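Local structure of gingipain R2 Pro-Domain (Porphyromonas gingivalis, 4IEF) at residues P50-V56 with I65-R71; F139-V144 with I198-F203; V149-P153 with I169-V173. The protein probably serves as the N-terminal pro-domain of an arginine-specific cysteine protease, binding the catalytic domain and keeping the zymogen latent until it is cleaved away. All coordinates share one frame; numbering follows the deposited sequence.

Contact 1 (P50-V56 with I65-R71); sequences PTFTEGV and ILPILSR
P67 fills the tight end of this contact, its ring lodged between P50 and F52 on the opposing segment. CG of P67 lies 3.3 Å from the carbonyl O of P50, while P67 CB meets CE2 of the F52 ring at 3.7 Å. The backbone O of P67 and CB of L69 lie at the edge of the same ring, and G55 CA, brought round by the type II beta turn F52 to G55, sits over one face, toward the rim. Beyond the turn, V56 and I68 form a single antiparallel hydrogen-bonded pair, V56 N to I68 O at 2.8 Å and I68 N to V56 O at 2.9 Å. Toward R71 the packing gives way to polar links. Water 1 joins E54 O to S70 N, and R71, bent at chi2 (-64°), grips E54 side-on in a salt bridge, R71 NH2 to E54 OE1 2.8 Å and R71 NE to E54 OE2 2.9 Å, the planes only 19° apart. E54 OE1 also accepts N13 N, and OE2 salt-bridges a basic side chain of another protein's chain, so the carboxylate is probably charged. The contact connects strand 45-51 and its following turn to the segment leading into strand 69-74, with P50, F52 and P67 resting on strand 144-157.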
# COMPACT_ATOMS: atom_id res chain seq x y z
N PRO A 50 11.74 -0.27 26.23
CA PRO A 50 12.15 -1.56 25.67
C PRO A 50 11.89 -1.65 24.16
O PRO A 50 10.90 -1.11 23.68
CB PRO A 50 11.31 -2.59 26.43
CG PRO A 50 10.49 -1.80 27.43
CD PRO A 50 10.45 -0.39 26.95
N THR A 51 12.80 -2.30 23.42
CA THR A 51 12.70 -2.54 21.98
C THR A 51 13.19 -3.94 21.65
O THR A 51 14.15 -4.40 22.27
CB THR A 51 13.49 -1.50 21.15
OG1 THR A 51 14.82 -1.38 21.64
CG2 THR A 51 12.81 -0.14 21.09
N PHE A 52 12.55 -4.61 20.68
CA PHE A 52 12.96 -5.92 20.19
C PHE A 52 12.54 -6.05 18.73
O PHE A 52 11.66 -5.32 18.28
CB PHE A 52 12.42 -7.09 21.06
CG PHE A 52 10.92 -7.28 21.16
CD1 PHE A 52 10.22 -8.01 20.20
CD2 PHE A 52 10.22 -6.81 22.27
CE1 PHE A 52 8.84 -8.22 20.32
CE2 PHE A 52 8.83 -7.02 22.38
CZ PHE A 52 8.16 -7.71 21.40
N THR A 53 13.20 -6.95 17.98
CA THR A 53 12.92 -7.19 16.56
C THR A 53 11.42 -7.49 16.35
O THR A 53 10.87 -8.38 17.00
CB THR A 53 13.81 -8.31 16.00
OG1 THR A 53 15.14 -8.16 16.50
CG2 THR A 53 13.83 -8.32 14.48
N GLU A 54 10.78 -6.69 15.47
CA GLU A 54 9.37 -6.74 15.08
C GLU A 54 8.43 -6.34 16.26
O GLU A 54 7.21 -6.52 16.17
CB GLU A 54 9.00 -8.13 14.51
CG GLU A 54 7.97 -8.11 13.40
CD GLU A 54 7.52 -9.48 12.93
OE1 GLU A 54 8.33 -10.43 12.96
OE2 GLU A 54 6.34 -9.60 12.53
N GLY A 55 9.01 -5.76 17.31
CA GLY A 55 8.27 -5.28 18.47
C GLY A 55 7.62 -3.95 18.17
O GLY A 55 8.25 -3.06 17.60
N VAL A 56 6.34 -3.80 18.54
CA VAL A 56 5.56 -2.58 18.30
C VAL A 56 4.88 -2.11 19.60
O VAL A 56 4.25 -2.91 20.29
CB VAL A 56 4.54 -2.80 17.15
CG1 VAL A 56 3.40 -1.78 17.18
CG2 VAL A 56 5.23 -2.80 15.79
N ILE A 65 5.45 1.05 28.56
CA ILE A 65 5.77 0.72 27.16
C ILE A 65 6.18 -0.74 27.15
O ILE A 65 7.25 -1.08 27.65
CB ILE A 65 6.85 1.65 26.52
CG1 ILE A 65 6.35 3.11 26.45
CG2 ILE A 65 7.28 1.12 25.12
CD1 ILE A 65 7.42 4.15 26.17
N LEU A 66 5.28 -1.60 26.69
CA LEU A 66 5.53 -3.03 26.66
C LEU A 66 5.22 -3.52 25.25
O LEU A 66 4.09 -3.95 24.96
CB LEU A 66 4.72 -3.74 27.75
CG LEU A 66 5.03 -3.29 29.20
CD1 LEU A 66 3.89 -3.59 30.15
CD2 LEU A 66 6.38 -3.84 29.69
N PRO A 67 6.23 -3.42 24.34
CA PRO A 67 6.02 -3.80 22.93
C PRO A 67 5.51 -5.21 22.73
O PRO A 67 5.81 -6.11 23.51
CB PRO A 67 7.40 -3.64 22.30
CG PRO A 67 8.08 -2.65 23.14
CD PRO A 67 7.60 -2.90 24.54
N ILE A 68 4.71 -5.38 21.67
CA ILE A 68 4.11 -6.65 21.28
C ILE A 68 4.58 -7.06 19.87
O ILE A 68 5.09 -6.22 19.12
CB ILE A 68 2.54 -6.59 21.35
CG1 ILE A 68 1.94 -5.65 20.27
CG2 ILE A 68 2.03 -6.28 22.78
CD1 ILE A 68 0.52 -6.04 19.82
N LEU A 69 4.41 -8.33 19.54
CA LEU A 69 4.71 -8.86 18.21
C LEU A 69 3.41 -9.43 17.66
O LEU A 69 2.76 -10.24 18.33
CB LEU A 69 5.84 -9.90 18.24
CG LEU A 69 6.39 -10.29 16.87
CD1 LEU A 69 7.86 -10.52 16.95
CD2 LEU A 69 5.66 -11.52 16.30
N SER A 70 3.03 -9.00 16.46
CA SER A 70 1.78 -9.42 15.83
C SER A 70 2.02 -10.16 14.52
O SER A 70 2.89 -9.77 13.74
CB SER A 70 0.88 -8.22 15.59
OG SER A 70 0.52 -7.58 16.80
N ARG A 71 1.24 -11.24 14.30
CA ARG A 71 1.28 -12.07 13.11
C ARG A 71 -0.12 -12.46 12.68
O ARG A 71 -0.98 -12.76 13.52
CB ARG A 71 2.14 -13.33 13.33
CG ARG A 71 3.65 -13.09 13.31
CD ARG A 71 4.16 -12.60 11.96
NE ARG A 71 5.60 -12.34 12.01
CZ ARG A 71 6.54 -13.22 11.68
NH1 ARG A 71 6.20 -14.43 11.25
NH2 ARG A 71 7.82 -12.90 11.76
O HOH W 1 4.33 -6.62 15.73
O HOH W 2 2.81 -2.26 23.13

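Contact 2 (F139-V144 with I198-F203); sequences FILRDV and IYKSVF. With CA (calcium ion), chain K.
Y199, on the C-terminal helix 196-202, reaches across to the type II' beta turn L141 to V144, which closes the hairpin of strands 133-141 and 144-157. From CB, with CG anti to the carbonyl carbon (chi1 -58°), the ring extends toward V144, whose CG2 sits over the ring centre in a CH-pi contact, 3.5 Å from the centroid and 6° off the normal. Farther out, CE2 comes edge-on to L141 O at 3.2 Å, a carbonyl that already accepts V144 N within the turn. At the tip, OH accepts a hydrogen bond from D143 N at 3.0 Å and brushes CB of R142. One residue thus ties the turn to the helix through both its ring face and its hydroxyl.

Next to this ring, F203, just past the helix, takes the other branch of V144: CG1 lies 3.6 Å from F203 CE1. The rings of F203 and F139 meet rim to rim, F203 CE2 to F139 CZ at 3.6 Å, with planes 15° apart. CD2 of L141 faces both I198 CG2 and V202 CG2, meeting V202 tip to tip. In the turn, R142 N bonds an acidic side chain of another protein's chain, which also supplies acidic side-chain and backbone ligands to a calcium ion. Just before the turn, I140 O binds this calcium at 2.5 Å, with water 3 another ligand.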
# COMPACT_ATOMS: atom_id res chain seq x y z
N PHE A 139 -11.00 -10.66 10.46
CA PHE A 139 -11.21 -9.91 9.23
C PHE A 139 -11.38 -10.84 8.05
O PHE A 139 -11.02 -12.01 8.13
CB PHE A 139 -10.02 -8.94 8.99
CG PHE A 139 -8.67 -9.59 8.78
CD1 PHE A 139 -8.24 -9.91 7.50
CD2 PHE A 139 -7.81 -9.81 9.85
CE1 PHE A 139 -6.97 -10.49 7.30
CE2 PHE A 139 -6.55 -10.39 9.65
CZ PHE A 139 -6.14 -10.72 8.37
N ILE A 140 -11.90 -10.31 6.93
CA ILE A 140 -12.01 -11.07 5.70
C ILE A 140 -11.19 -10.34 4.64
O ILE A 140 -11.39 -9.15 4.39
CB ILE A 140 -13.48 -11.35 5.25
CG1 ILE A 140 -14.24 -12.21 6.32
CG2 ILE A 140 -13.49 -12.05 3.87
CD1 ILE A 140 -15.77 -12.11 6.27
N LEU A 141 -10.22 -11.06 4.05
CA LEU A 141 -9.39 -10.57 2.96
C LEU A 141 -9.78 -11.37 1.73
O LEU A 141 -9.30 -12.49 1.53
CB LEU A 141 -7.88 -10.65 3.28
CG LEU A 141 -6.90 -10.23 2.16
CD1 LEU A 141 -7.17 -8.82 1.66
CD2 LEU A 141 -5.46 -10.38 2.63
N ARG A 142 -10.74 -10.82 0.95
CA ARG A 142 -11.33 -11.39 -0.26
C ARG A 142 -12.03 -12.73 0.05
O ARG A 142 -13.18 -12.71 0.49
CB ARG A 142 -10.30 -11.49 -1.40
CG ARG A 142 -10.95 -11.66 -2.76
CD ARG A 142 -10.10 -11.15 -3.90
NE ARG A 142 -10.90 -11.06 -5.12
CZ ARG A 142 -11.15 -9.94 -5.79
NH1 ARG A 142 -10.62 -8.78 -5.39
NH2 ARG A 142 -11.89 -9.96 -6.88
N ASP A 143 -11.34 -13.87 -0.16
CA ASP A 143 -11.92 -15.20 0.05
C ASP A 143 -11.35 -15.91 1.30
O ASP A 143 -11.71 -17.06 1.56
CB ASP A 143 -11.68 -16.09 -1.19
CG ASP A 143 -12.31 -15.56 -2.47
OD1 ASP A 143 -11.56 -15.31 -3.44
OD2 ASP A 143 -13.55 -15.39 -2.50
N VAL A 144 -10.50 -15.22 2.09
CA VAL A 144 -9.89 -15.83 3.27
C VAL A 144 -10.23 -15.02 4.54
O VAL A 144 -10.04 -13.80 4.57
CB VAL A 144 -8.34 -16.01 3.12
CG1 VAL A 144 -7.75 -16.67 4.36
CG2 VAL A 144 -8.00 -16.84 1.88
N ILE A 198 -0.98 -12.79 -2.36
CA ILE A 198 -1.29 -11.84 -1.29
C ILE A 198 -1.53 -12.65 -0.00
O ILE A 198 -0.97 -12.30 1.04
CB ILE A 198 -2.49 -10.92 -1.67
CG1 ILE A 198 -2.08 -9.91 -2.76
CG2 ILE A 198 -3.09 -10.20 -0.45
CD1 ILE A 198 -3.21 -9.36 -3.59
N TYR A 199 -2.31 -13.75 -0.10
CA TYR A 199 -2.61 -14.64 1.03
C TYR A 199 -1.34 -15.25 1.61
O TYR A 199 -1.21 -15.36 2.84
CB TYR A 199 -3.57 -15.77 0.61
CG TYR A 199 -4.91 -15.36 0.04
CD1 TYR A 199 -5.52 -16.12 -0.96
CD2 TYR A 199 -5.61 -14.27 0.55
CE1 TYR A 199 -6.76 -15.77 -1.47
CE2 TYR A 199 -6.85 -13.91 0.03
CZ TYR A 199 -7.43 -14.67 -0.97
OH TYR A 199 -8.67 -14.34 -1.47
N LYS A 200 -0.40 -15.65 0.73
CA LYS A 200 0.88 -16.27 1.10
C LYS A 200 1.77 -15.31 1.89
O LYS A 200 2.44 -15.74 2.83
CB LYS A 200 1.62 -16.77 -0.16
CG LYS A 200 1.01 -18.00 -0.79
CD LYS A 200 1.83 -18.50 -1.98
CE LYS A 200 1.20 -19.69 -2.66
NZ LYS A 200 1.33 -20.95 -1.87
N SER A 201 1.76 -14.02 1.52
CA SER A 201 2.56 -12.98 2.17
C SER A 201 1.91 -12.43 3.44
O SER A 201 2.62 -12.04 4.36
CB SER A 201 2.86 -11.84 1.20
OG SER A 201 1.67 -11.28 0.68
N VAL A 202 0.56 -12.36 3.49
CA VAL A 202 -0.17 -11.84 4.65
C VAL A 202 -0.22 -12.93 5.75
O VAL A 202 0.14 -12.64 6.89
CB VAL A 202 -1.58 -11.32 4.26
CG1 VAL A 202 -2.48 -11.12 5.48
CG2 VAL A 202 -1.50 -10.02 3.46
N PHE A 203 -0.66 -14.15 5.41
CA PHE A 203 -0.81 -15.25 6.37
C PHE A 203 0.41 -16.16 6.38
O PHE A 203 0.83 -16.66 5.34
CB PHE A 203 -2.09 -16.05 6.07
CG PHE A 203 -3.33 -15.21 5.86
CD1 PHE A 203 -3.92 -15.12 4.61
CD2 PHE A 203 -3.88 -14.47 6.91
CE1 PHE A 203 -5.05 -14.32 4.41
CE2 PHE A 203 -5.02 -13.69 6.71
CZ PHE A 203 -5.60 -13.62 5.46
CA CA K . -12.43 -6.99 3.65
O HOH W 3 -13.72 -4.83 4.19

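Contact 3 (V149-P153 with I169-V173); sequences VNFAP and IVVAV
The F151 ring is the main flat group here, and I169 CG2 lies at its edge, in the ring plane, 3.8 Å from F151 CD2. V171 CG2 comes to the same ring obliquely, 3.7 Å from F151 CE2, so the outer rim of the phenyl group spans two successive inward-pointing residues of the opposite strand. Outside the two segments, the ring of F30 meets that of F151 with the planes inclined by about 25°, and V28 also touches it. The F151 side chain leaves with CG anti to the carbonyl carbon (chi1 -64°), which carries the ring across to the other strand, where it lies alongside I169, the two side chains pointing opposite ways.

Either side of F151 the packing continues with smaller groups. V149 CG2, anti to its own backbone N, touches both V171 CG2 and V173 CG2, each at 4.0 Å, while P153 CB meets I169 CD1 at 3.9 Å. The contact is thus built from apolar side chains of buried residues. The axes of 149-151 and 169-173 approach to 9.4 Å and run nearly antiparallel, 159° between their N-to-C directions: although the strands belong to one beta hairpin, here they face each other across a hydrophobic core. Backbone bonds from 149-152 go to strand 69-74 and to residues 132-134, whereas V170 rests on strands 25-31 and 79-93, the neighbours of strand 162-176 in the antiparallel sheet.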
# COMPACT_ATOMS: atom_id res chain seq x y z
N VAL A 149 -2.72 -12.82 15.76
CA VAL A 149 -2.32 -13.28 17.08
C VAL A 149 -1.23 -12.31 17.60
O VAL A 149 -0.30 -11.96 16.86
CB VAL A 149 -1.90 -14.79 17.14
CG1 VAL A 149 -0.68 -15.10 16.27
CG2 VAL A 149 -1.69 -15.26 18.58
N ASN A 150 -1.37 -11.83 18.84
CA ASN A 150 -0.42 -10.91 19.46
C ASN A 150 0.30 -11.55 20.64
O ASN A 150 -0.33 -12.08 21.56
CB ASN A 150 -1.13 -9.63 19.94
CG ASN A 150 -2.15 -9.12 18.95
OD1 ASN A 150 -1.81 -8.74 17.83
ND2 ASN A 150 -3.42 -9.20 19.32
N PHE A 151 1.64 -11.46 20.62
CA PHE A 151 2.48 -11.92 21.72
C PHE A 151 2.88 -10.72 22.54
O PHE A 151 3.33 -9.73 21.97
CB PHE A 151 3.74 -12.62 21.19
CG PHE A 151 3.51 -13.88 20.40
CD1 PHE A 151 3.45 -13.86 19.01
CD2 PHE A 151 3.38 -15.11 21.05
CE1 PHE A 151 3.27 -15.04 18.29
CE2 PHE A 151 3.20 -16.28 20.33
CZ PHE A 151 3.15 -16.24 18.95
N ALA A 152 2.68 -10.78 23.87
CA ALA A 152 3.08 -9.71 24.79
C ALA A 152 4.17 -10.30 25.71
O ALA A 152 3.87 -10.82 26.79
CB ALA A 152 1.87 -9.19 25.57
N PRO A 153 5.45 -10.33 25.24
CA PRO A 153 6.50 -10.99 26.02
C PRO A 153 7.13 -10.14 27.12
O PRO A 153 8.08 -10.58 27.78
CB PRO A 153 7.54 -11.33 24.95
CG PRO A 153 7.42 -10.23 23.96
CD PRO A 153 5.98 -9.81 23.96
N ILE A 169 7.49 -18.12 23.80
CA ILE A 169 6.03 -18.27 23.92
C ILE A 169 5.55 -19.10 22.73
O ILE A 169 5.75 -18.70 21.58
CB ILE A 169 5.23 -16.92 24.01
CG1 ILE A 169 5.75 -15.97 25.12
CG2 ILE A 169 3.71 -17.20 24.18
CD1 ILE A 169 5.29 -14.49 24.97
N VAL A 170 4.89 -20.23 23.01
CA VAL A 170 4.29 -21.06 21.97
C VAL A 170 2.78 -21.03 22.19
O VAL A 170 2.31 -21.37 23.28
CB VAL A 170 4.84 -22.52 21.89
CG1 VAL A 170 4.20 -23.28 20.73
CG2 VAL A 170 6.37 -22.52 21.75
N VAL A 171 2.04 -20.59 21.16
CA VAL A 171 0.58 -20.51 21.25
C VAL A 171 -0.09 -21.47 20.26
O VAL A 171 0.44 -21.75 19.18
CB VAL A 171 0.03 -19.07 21.08
CG1 VAL A 171 0.52 -18.15 22.19
CG2 VAL A 171 0.33 -18.48 19.69
N ALA A 172 -1.28 -21.95 20.64
CA ALA A 172 -2.14 -22.76 19.80
C ALA A 172 -3.40 -21.94 19.48
O ALA A 172 -4.13 -21.54 20.40
CB ALA A 172 -2.50 -24.07 20.51
N VAL A 173 -3.60 -21.62 18.20
CA VAL A 173 -4.77 -20.86 17.75
C VAL A 173 -5.71 -21.88 17.11
O VAL A 173 -5.38 -22.47 16.07
CB VAL A 173 -4.41 -19.66 16.83
CG1 VAL A 173 -5.67 -18.96 16.33
CG2 VAL A 173 -3.49 -18.67 17.55

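Overall arrangement
From the N terminus, contact 1 is complete first: it closes the short loop between strands 45-51 and 69-74. The chain then passes through strand 79-93 to strand 133-141, where contact 2 opens. Contact 3 falls wholly within the span that contact 2 encloses, joining the two arms of the hairpin 144-157 and 162-176 before the chain returns to the C-terminal helix. Contacts 1 and 3 touch directly, since strands 69-74 and 144-157 are sheet neighbours: L69 O meets F151 N, and S70 OG meets N150 OD1. Contact 2 stands apart, its centre about 20 Å from that of contact 3, fastening the helix to the end of the same sheet.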